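Response regulator receiver (Brucella melitensis biovar Abortus, PDB 4G97) probably acts as a two-component response regulator whose sigma-like domain, as in related PhyR proteins, captures an anti-sigma factor to switch on the general stress response. Local coordinates at residues 16-21 / 58-63; 97-102 / 125-130; 141-146 / 186-191. One frame throughout, in Å; residues are numbered along the deposited sequence.

How the contacts relate
From the N terminus, contact 1 closes first: helix 11-22 leads out through helix 25-41, and helix 52-64 returns beside it. The chain then crosses the unmodelled residues 66-90, and contact 2 closes the shorter loop from helix 94-104 through helix 109-116 to helix 120-135. Contact 3 follows, joining strand 141-145 to strand 187-191 around a loop of two helices and strand 165-170. The three loops run in series, none nested or crossed. Contacts 1 and 2 touch where F17, A20 and L21 meet L100, L101 and Q97, uniting the helical half; contact 3 lies in the receiver domain, about 26 Å from contact 1 between centres.

Contact 1 (16-21 / 58-63); sequences RFSRAL and RLFCNL
F60 reaches from helix 58-63 into the side of helix 16-21 and meets F17, S18 and L21 at once. The tight spot is at S18: its small side chain lets the ring tip come close, with OG 3.1 Å from CZ of F60, approaching obliquely. The hydroxyl's hydrogen bond is to the carbonyl oxygen of G28, which satisfies a polar atom buried beside an aromatic ring. The CA–CB bond of F60 points at helix 16-21, and CG, anti to the backbone N (chi1 178°), continues from it. At the ring's rim, in plane, CD2 of L21 lies 3.9 Å from CE1 of F60. The rings of F17 and F60 meet obliquely, planes 68° apart, with CE2 of F17 4.0 Å from CD1 of F60. C61 adds a sulfur-aromatic contact at the edge of the F17 ring, SG to CE2 3.8 Å; the compact, polarisable thiol suits a place beside this aromatic rim. Elsewhere the pairing is loose: the axes stay 12.0 Å apart, so large side chains must bridge the gap, and only 181 Å² is buried. R58 and N62, partly exposed, hold OE2 of E117, R58 by a salt bridge and N62 by a hydrogen bond, and L63 is exposed. Such aromatic-filled packing of nearly parallel helices, 28° apart, belongs to the all-helical sigma2-like part of the PhyR sigma-like region.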
loop_
_atom_site.group_PDB
_atom_site.type_symbol
_atom_site.label_atom_id
_atom_site.label_comp_id
_atom_site.label_asym_id
_atom_site.label_seq_id
_atom_site.Cartn_x
_atom_site.Cartn_y
_atom_site.Cartn_z
ATOM N N ARG A 16 5.147 0.936 5.206
ATOM C CA ARG A 16 4.386 0.752 3.967
ATOM C C ARG A 16 3.552 -0.540 4.071
ATOM O O ARG A 16 2.324 -0.522 3.860
ATOM C CB ARG A 16 5.313 0.691 2.742
ATOM C CG ARG A 16 4.527 0.438 1.433
ATOM C CD ARG A 16 5.422 0.257 0.221
ATOM N NE ARG A 16 6.387 -0.823 0.444
ATOM C CZ ARG A 16 7.526 -0.974 -0.217
ATOM N NH1 ARG A 16 7.848 -0.141 -1.194
ATOM N NH2 ARG A 16 8.351 -1.961 0.094
ATOM N N PHE A 17 4.223 -1.641 4.467
ATOM C CA PHE A 17 3.597 -2.940 4.663
ATOM C C PHE A 17 2.489 -2.852 5.736
ATOM O O PHE A 17 1.369 -3.288 5.480
ATOM C CB PHE A 17 4.664 -3.969 5.056
ATOM C CG PHE A 17 4.141 -5.346 5.388
ATOM C CD1 PHE A 17 3.545 -6.140 4.407
ATOM C CD2 PHE A 17 4.284 -5.873 6.670
ATOM C CE1 PHE A 17 3.061 -7.411 4.718
ATOM C CE2 PHE A 17 3.819 -7.156 6.968
ATOM C CZ PHE A 17 3.199 -7.909 5.991
ATOM N N SER A 18 2.792 -2.237 6.906
ATOM C CA SER A 18 1.853 -2.103 8.021
ATOM C C SER A 18 0.592 -1.313 7.633
ATOM O O SER A 18 -0.500 -1.741 7.970
ATOM C CB SER A 18 2.536 -1.461 9.213
ATOM O OG SER A 18 1.751 -1.640 10.381
ATOM N N ARG A 19 0.751 -0.179 6.906
ATOM C CA ARG A 19 -0.360 0.634 6.413
ATOM C C ARG A 19 -1.209 -0.152 5.413
ATOM O O ARG A 19 -2.432 -0.113 5.519
ATOM C CB ARG A 19 0.157 1.925 5.776
ATOM C CG ARG A 19 0.859 2.863 6.768
ATOM C CD ARG A 19 1.437 4.040 6.035
ATOM N NE ARG A 19 2.388 4.777 6.864
ATOM C CZ ARG A 19 3.039 5.866 6.477
ATOM N NH1 ARG A 19 2.832 6.382 5.271
ATOM N NH2 ARG A 19 3.905 6.449 7.290
ATOM N N ALA A 20 -0.580 -0.879 4.453
ATOM C CA ALA A 20 -1.311 -1.698 3.453
ATOM C C ALA A 20 -2.114 -2.800 4.136
ATOM O O ALA A 20 -3.216 -3.136 3.708
ATOM C CB ALA A 20 -0.335 -2.331 2.481
ATOM N N LEU A 21 -1.563 -3.325 5.234
ATOM C CA LEU A 21 -2.127 -4.390 6.036
ATOM C C LEU A 21 -3.297 -3.955 6.906
ATOM O O LEU A 21 -4.215 -4.731 7.074
ATOM C CB LEU A 21 -1.006 -4.955 6.910
ATOM C CG LEU A 21 -1.040 -6.437 7.180
ATOM C CD1 LEU A 21 -0.734 -7.235 5.902
ATOM C CD2 LEU A 21 -0.032 -6.787 8.278
ATOM N N ARG A 58 9.478 -10.386 10.340
ATOM C CA ARG A 58 9.107 -11.584 11.122
ATOM C C ARG A 58 8.645 -11.180 12.526
ATOM O O ARG A 58 7.590 -11.620 12.984
ATOM C CB ARG A 58 10.295 -12.575 11.197
ATOM C CG ARG A 58 9.912 -13.904 11.821
ATOM C CD ARG A 58 10.995 -14.923 11.622
ATOM N NE ARG A 58 10.829 -16.026 12.562
ATOM C CZ ARG A 58 11.731 -16.978 12.769
ATOM N NH1 ARG A 58 12.881 -16.972 12.100
ATOM N NH2 ARG A 58 11.495 -17.941 13.650
ATOM N N LEU A 59 9.414 -10.305 13.197
ATOM C CA LEU A 59 9.047 -9.774 14.507
ATOM C C LEU A 59 7.716 -9.044 14.392
ATOM O O LEU A 59 6.815 -9.297 15.199
ATOM C CB LEU A 59 10.141 -8.821 15.005
ATOM C CG LEU A 59 9.907 -8.085 16.323
ATOM C CD1 LEU A 59 9.737 -9.053 17.482
ATOM C CD2 LEU A 59 11.076 -7.164 16.611
ATOM N N PHE A 60 7.571 -8.153 13.373
ATOM C CA PHE A 60 6.308 -7.439 13.157
ATOM C C PHE A 60 5.147 -8.434 13.005
ATOM O O PHE A 60 4.160 -8.309 13.722
ATOM C CB PHE A 60 6.392 -6.498 11.935
ATOM C CG PHE A 60 5.090 -5.782 11.656
ATOM C CD1 PHE A 60 4.111 -6.370 10.859
ATOM C CD2 PHE A 60 4.815 -4.547 12.243
ATOM C CE1 PHE A 60 2.892 -5.734 10.642
ATOM C CE2 PHE A 60 3.606 -3.900 12.003
ATOM C CZ PHE A 60 2.647 -4.505 11.216
ATOM N N CYS A 61 5.256 -9.395 12.065
ATOM C CA CYS A 61 4.210 -10.402 11.829
ATOM C C CYS A 61 3.914 -11.290 13.048
ATOM O O CYS A 61 2.752 -11.619 13.267
ATOM C CB CYS A 61 4.478 -11.224 10.575
ATOM S SG CYS A 61 4.456 -10.264 9.035
ATOM N N ASN A 62 4.938 -11.647 13.859
ATOM C CA ASN A 62 4.721 -12.445 15.084
ATOM C C ASN A 62 3.964 -11.634 16.137
ATOM O O ASN A 62 3.071 -12.177 16.786
ATOM C CB ASN A 62 6.035 -12.975 15.675
ATOM C CG ASN A 62 6.720 -14.033 14.860
ATOM O OD1 ASN A 62 6.148 -14.631 13.939
ATOM N ND2 ASN A 62 7.978 -14.283 15.187
ATOM N N LEU A 63 4.288 -10.331 16.275
ATOM C CA LEU A 63 3.604 -9.437 17.207
ATOM C C LEU A 63 2.160 -9.103 16.748
ATOM O O LEU A 63 1.298 -8.808 17.582
ATOM C CB LEU A 63 4.419 -8.148 17.426
ATOM C CG LEU A 63 5.667 -8.253 18.334
ATOM C CD1 LEU A 63 6.568 -7.052 18.160
ATOM C CD2 LEU A 63 5.288 -8.366 19.813
#

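Contact 2 (97-102 / 125-130); sequences QAFLLV and RLLSTA
The F99 ring takes A130 CB and L127 CD1 obliquely, neither squarely over a face nor at an edge. A130 CB is 3.8 Å from CB of F99 and also near CD1 of the ring; an alanine suits this place because a single methyl lets the helices come close. S131 and I134, further along helix 120-135, also touch F99, and K247 and A248 of helix 243-265 bring a third helix to it. L127 supplies the centre of the contact: its CG is anti to the backbone N (chi1 -152°), and from there the branched end pushes CD1 among A98, F99 and V102. L127 CD1 sits 3.8 Å from CA of F99, and V102 meets it tip to tip, CG2 to CD1 at 3.6 Å. A98, whose short side chain lets L127 CD1 settle against its backbone, also receives CD2 of L126 on its CB at 4.0 Å. No hydrogen bond joins the two segments; the contact between them is made of apolar groups. Within helix 125-130, T129 OG1 donates to the carbonyl oxygen of R125 at 2.8 Å, tying the hydroxyl back to its own helix. The axes cross at 95° with a closest approach of 8.7 Å. Near-perpendicular packing of this kind, with helix 109-116 between the two in the chain, is consistent with the sigma4-like helix-turn-helix domain of PhyR.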
loop_
_atom_site.group_PDB
_atom_site.type_symbol
_atom_site.label_atom_id
_atom_site.label_comp_id
_atom_site.label_asym_id
_atom_site.label_seq_id
_atom_site.Cartn_x
_atom_site.Cartn_y
_atom_site.Cartn_z
ATOM N N GLN A 97 -1.487 -10.966 3.486
ATOM C CA GLN A 97 -0.143 -10.702 4.022
ATOM C C GLN A 97 0.905 -11.322 3.098
ATOM O O GLN A 97 1.908 -10.683 2.788
ATOM C CB GLN A 97 0.017 -11.315 5.417
ATOM C CG GLN A 97 -0.848 -10.669 6.480
ATOM C CD GLN A 97 -0.591 -11.242 7.843
ATOM O OE1 GLN A 97 0.552 -11.456 8.248
ATOM N NE2 GLN A 97 -1.659 -11.458 8.596
ATOM N N ALA A 98 0.642 -12.560 2.624
ATOM C CA ALA A 98 1.553 -13.293 1.764
ATOM C C ALA A 98 1.750 -12.575 0.432
ATOM O O ALA A 98 2.890 -12.336 0.026
ATOM C CB ALA A 98 1.045 -14.723 1.564
ATOM N N PHE A 99 0.648 -12.169 -0.216
ATOM C CA PHE A 99 0.702 -11.459 -1.495
ATOM C C PHE A 99 1.381 -10.099 -1.348
ATOM O O PHE A 99 2.189 -9.717 -2.214
ATOM C CB PHE A 99 -0.711 -11.312 -2.093
ATOM C CG PHE A 99 -0.698 -11.134 -3.594
ATOM C CD1 PHE A 99 -0.757 -12.235 -4.442
ATOM C CD2 PHE A 99 -0.623 -9.867 -4.160
ATOM C CE1 PHE A 99 -0.714 -12.069 -5.831
ATOM C CE2 PHE A 99 -0.588 -9.703 -5.550
ATOM C CZ PHE A 99 -0.643 -10.805 -6.375
ATOM N N LEU A 100 1.101 -9.384 -0.233
ATOM C CA LEU A 100 1.708 -8.076 0.022
ATOM C C LEU A 100 3.230 -8.203 0.144
ATOM O O LEU A 100 3.942 -7.442 -0.495
ATOM C CB LEU A 100 1.101 -7.366 1.248
ATOM C CG LEU A 100 -0.338 -6.793 1.094
ATOM C CD1 LEU A 100 -0.772 -6.128 2.366
ATOM C CD2 LEU A 100 -0.432 -5.756 -0.032
ATOM N N LEU A 101 3.718 -9.204 0.886
ATOM C CA LEU A 101 5.162 -9.450 1.079
ATOM C C LEU A 101 5.913 -9.668 -0.214
ATOM O O LEU A 101 7.051 -9.219 -0.336
ATOM C CB LEU A 101 5.414 -10.635 2.042
ATOM C CG LEU A 101 5.066 -10.396 3.518
ATOM C CD1 LEU A 101 4.999 -11.705 4.269
ATOM C CD2 LEU A 101 6.016 -9.396 4.171
ATOM N N VAL A 102 5.287 -10.364 -1.174
ATOM C CA VAL A 102 5.899 -10.626 -2.467
ATOM C C VAL A 102 5.636 -9.500 -3.470
ATOM O O VAL A 102 6.594 -8.923 -3.977
ATOM C CB VAL A 102 5.610 -12.055 -3.040
ATOM C CG1 VAL A 102 6.236 -13.137 -2.168
ATOM C CG2 VAL A 102 4.120 -12.312 -3.195
ATOM N N ARG A 125 0.224 -22.245 -1.425
ATOM C CA ARG A 125 -1.229 -22.414 -1.360
ATOM C C ARG A 125 -1.854 -21.120 -0.861
ATOM O O ARG A 125 -2.905 -20.706 -1.360
ATOM C CB ARG A 125 -1.588 -23.565 -0.427
ATOM N N LEU A 126 -1.188 -20.475 0.117
ATOM C CA LEU A 126 -1.572 -19.197 0.721
ATOM C C LEU A 126 -1.534 -18.109 -0.371
ATOM O O LEU A 126 -2.435 -17.281 -0.444
ATOM C CB LEU A 126 -0.567 -18.888 1.844
ATOM C CG LEU A 126 -1.039 -18.111 3.059
ATOM C CD1 LEU A 126 -2.060 -18.903 3.884
ATOM C CD2 LEU A 126 0.145 -17.765 3.936
ATOM N N LEU A 127 -0.531 -18.183 -1.262
ATOM C CA LEU A 127 -0.344 -17.279 -2.388
ATOM C C LEU A 127 -1.387 -17.489 -3.489
ATOM O O LEU A 127 -1.794 -16.506 -4.108
ATOM C CB LEU A 127 1.088 -17.390 -2.938
ATOM C CG LEU A 127 1.675 -16.151 -3.613
ATOM C CD1 LEU A 127 1.744 -14.967 -2.660
ATOM C CD2 LEU A 127 3.048 -16.443 -4.174
ATOM N N SER A 128 -1.839 -18.751 -3.723
ATOM C CA SER A 128 -2.874 -19.078 -4.722
ATOM C C SER A 128 -4.258 -18.558 -4.278
ATOM O O SER A 128 -4.991 -17.993 -5.097
ATOM C CB SER A 128 -2.924 -20.584 -4.992
ATOM O OG SER A 128 -2.657 -20.874 -6.357
ATOM N N THR A 129 -4.594 -18.739 -2.972
ATOM C CA THR A 129 -5.834 -18.270 -2.329
ATOM C C THR A 129 -5.885 -16.734 -2.440
ATOM O O THR A 129 -6.961 -16.165 -2.663
ATOM C CB THR A 129 -5.875 -18.710 -0.850
ATOM O OG1 THR A 129 -5.587 -20.103 -0.756
ATOM C CG2 THR A 129 -7.216 -18.425 -0.180
ATOM N N ALA A 130 -4.703 -16.087 -2.294
ATOM C CA ALA A 130 -4.507 -14.642 -2.398
ATOM C C ALA A 130 -4.671 -14.195 -3.839
ATOM O O ALA A 130 -5.509 -13.336 -4.108
ATOM C CB ALA A 130 -3.123 -14.265 -1.902
#

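Contact 3 (141-146 / 186-191); sequences RLMIIE and RMVLAD
R186 N donates to the carbonyl oxygen of R141 at 2.9 Å, starting the parallel pairing, and M187 N adds a weak bond to the same oxygen. The guanidinium group of R186 turns to a salt bridge with E257. M187 O then accepts from M143 N (3.0 Å), and M187 sets its CB beside CB of L142 before its flexible chain turns off toward helix 243-265. V188 points to the other face, where its CG2 lies 3.5 Å from CE of M143, the two side chains running side by side; a beta-branched residue is well suited to an extended strand. L189 is bonded twice through its backbone, N to M143 O at 2.9 Å and O from I145 N at 2.8 Å. Its CD1 fits against CD1 of L142 at 3.7 Å, filling the face shared with I144. A190 follows on the V188 face, where its small CB leaves room for CD1 of I145. Last comes D191, whose N donates to I145 O at 2.7 Å. Its OD2 lies 2.5 Å from OE2 of E146, the carboxylate planes turned 78° apart, and is also salt-bridged to K239, while OE1 of E146 accepts from the backbone N of E148. D191 is the predicted phosphoacceptor, at the C-terminal end of its strand as in other CheY-like receivers. Strands 141-145 and 187-191 lie inside the five-stranded parallel sheet, between strands 165-170 and 215-219, and L189 and I144 face I155 of helix 149-161.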
loop_
_atom_site.group_PDB
_atom_site.type_symbol
_atom_site.label_atom_id
_atom_site.label_comp_id
_atom_site.label_asym_id
_atom_site.label_seq_id
_atom_site.Cartn_x
_atom_site.Cartn_y
_atom_site.Cartn_z
ATOM N N ARG A 141 -14.561 2.793 -11.048
ATOM C CA ARG A 141 -14.274 3.921 -11.931
ATOM C C ARG A 141 -13.156 4.721 -11.255
ATOM O O ARG A 141 -13.301 5.157 -10.116
ATOM C CB ARG A 141 -15.525 4.801 -12.139
ATOM C CG ARG A 141 -16.600 4.115 -12.963
ATOM C CD ARG A 141 -17.891 4.908 -12.999
ATOM N NE ARG A 141 -17.791 6.060 -13.892
ATOM C CZ ARG A 141 -17.652 7.314 -13.487
ATOM N NH1 ARG A 141 -17.594 7.599 -12.194
ATOM N NH2 ARG A 141 -17.557 8.291 -14.371
ATOM N N LEU A 142 -12.021 4.869 -11.929
ATOM C CA LEU A 142 -10.943 5.592 -11.288
ATOM C C LEU A 142 -10.318 6.691 -12.100
ATOM O O LEU A 142 -10.309 6.660 -13.329
ATOM C CB LEU A 142 -9.903 4.635 -10.672
ATOM C CG LEU A 142 -9.246 3.630 -11.581
ATOM C CD1 LEU A 142 -8.080 4.262 -12.332
ATOM C CD2 LEU A 142 -8.775 2.418 -10.774
ATOM N N MET A 143 -9.796 7.672 -11.398
ATOM C CA MET A 143 -9.092 8.767 -12.020
ATOM C C MET A 143 -7.578 8.582 -11.773
ATOM O O MET A 143 -7.162 8.249 -10.651
ATOM C CB MET A 143 -9.585 10.079 -11.439
ATOM C CG MET A 143 -8.849 11.285 -11.958
ATOM S SD MET A 143 -9.397 12.874 -11.285
ATOM C CE MET A 143 -9.769 12.443 -9.652
ATOM N N ILE A 144 -6.774 8.825 -12.834
ATOM C CA ILE A 144 -5.312 8.787 -12.795
ATOM C C ILE A 144 -4.798 10.215 -12.846
ATOM O O ILE A 144 -5.161 10.946 -13.756
ATOM C CB ILE A 144 -4.696 7.923 -13.938
ATOM C CG1 ILE A 144 -5.172 6.448 -13.823
ATOM C CG2 ILE A 144 -3.097 8.011 -13.899
ATOM C CD1 ILE A 144 -4.842 5.544 -14.996
ATOM N N ILE A 145 -3.975 10.623 -11.869
ATOM C CA ILE A 145 -3.293 11.921 -11.882
ATOM C C ILE A 145 -1.824 11.578 -12.135
ATOM O O ILE A 145 -1.118 11.105 -11.233
ATOM C CB ILE A 145 -3.474 12.825 -10.639
ATOM C CG1 ILE A 145 -4.981 13.037 -10.294
ATOM C CG2 ILE A 145 -2.805 14.182 -10.933
ATOM C CD1 ILE A 145 -5.236 13.587 -8.943
ATOM N N GLU A 146 -1.397 11.735 -13.384
ATOM C CA GLU A 146 -0.045 11.385 -13.817
ATOM C C GLU A 146 0.324 12.156 -15.088
ATOM O O GLU A 146 -0.385 12.046 -16.086
ATOM C CB GLU A 146 0.061 9.851 -14.034
ATOM C CG GLU A 146 1.364 9.373 -14.656
ATOM C CD GLU A 146 2.568 9.646 -13.786
ATOM O OE1 GLU A 146 3.427 10.463 -14.186
ATOM O OE2 GLU A 146 2.610 9.095 -12.665
ATOM N N ARG A 186 -14.630 6.821 -8.176
ATOM C CA ARG A 186 -14.754 6.159 -6.889
ATOM C C ARG A 186 -13.396 6.023 -6.165
ATOM O O ARG A 186 -13.353 5.873 -4.944
ATOM C CB ARG A 186 -15.393 4.783 -7.151
ATOM C CG ARG A 186 -15.855 3.989 -5.938
ATOM C CD ARG A 186 -16.917 4.719 -5.155
ATOM N NE ARG A 186 -17.274 4.000 -3.931
ATOM C CZ ARG A 186 -16.629 4.094 -2.773
ATOM N NH1 ARG A 186 -15.543 4.850 -2.670
ATOM N NH2 ARG A 186 -17.051 3.416 -1.716
ATOM N N MET A 187 -12.300 6.111 -6.935
ATOM C CA MET A 187 -10.923 5.947 -6.481
ATOM C C MET A 187 -10.015 6.857 -7.294
ATOM O O MET A 187 -10.315 7.173 -8.456
ATOM C CB MET A 187 -10.512 4.463 -6.686
ATOM C CG MET A 187 -9.120 4.104 -6.160
ATOM S SD MET A 187 -8.722 2.339 -6.289
ATOM C CE MET A 187 -9.520 1.733 -4.922
ATOM N N VAL A 188 -8.869 7.239 -6.695
ATOM C CA VAL A 188 -7.852 8.066 -7.342
ATOM C C VAL A 188 -6.478 7.380 -7.215
ATOM O O VAL A 188 -6.139 6.884 -6.140
ATOM C CB VAL A 188 -7.842 9.526 -6.765
ATOM C CG1 VAL A 188 -6.737 10.373 -7.380
ATOM C CG2 VAL A 188 -9.194 10.212 -6.968
ATOM N N LEU A 189 -5.693 7.375 -8.317
ATOM C CA LEU A 189 -4.298 6.912 -8.348
ATOM C C LEU A 189 -3.546 8.173 -8.743
ATOM O O LEU A 189 -3.754 8.684 -9.849
ATOM C CB LEU A 189 -4.070 5.766 -9.350
ATOM C CG LEU A 189 -5.130 4.653 -9.328
ATOM C CD1 LEU A 189 -4.959 3.730 -10.460
ATOM C CD2 LEU A 189 -5.134 3.895 -8.036
ATOM N N ALA A 190 -2.795 8.763 -7.775
ATOM C CA ALA A 190 -2.132 10.051 -7.966
ATOM C C ALA A 190 -0.625 10.049 -7.837
ATOM O O ALA A 190 -0.077 9.547 -6.847
ATOM C CB ALA A 190 -2.710 11.083 -7.003
ATOM N N ASP A 191 0.044 10.666 -8.820
ATOM C CA ASP A 191 1.488 10.886 -8.734
ATOM C C ASP A 191 1.719 12.028 -7.732
ATOM O O ASP A 191 0.886 12.931 -7.621
ATOM C CB ASP A 191 2.102 11.274 -10.082
ATOM C CG ASP A 191 3.610 11.041 -10.105
ATOM O OD1 ASP A 191 4.327 11.673 -9.293
ATOM O OD2 ASP A 191 4.061 10.197 -10.890
#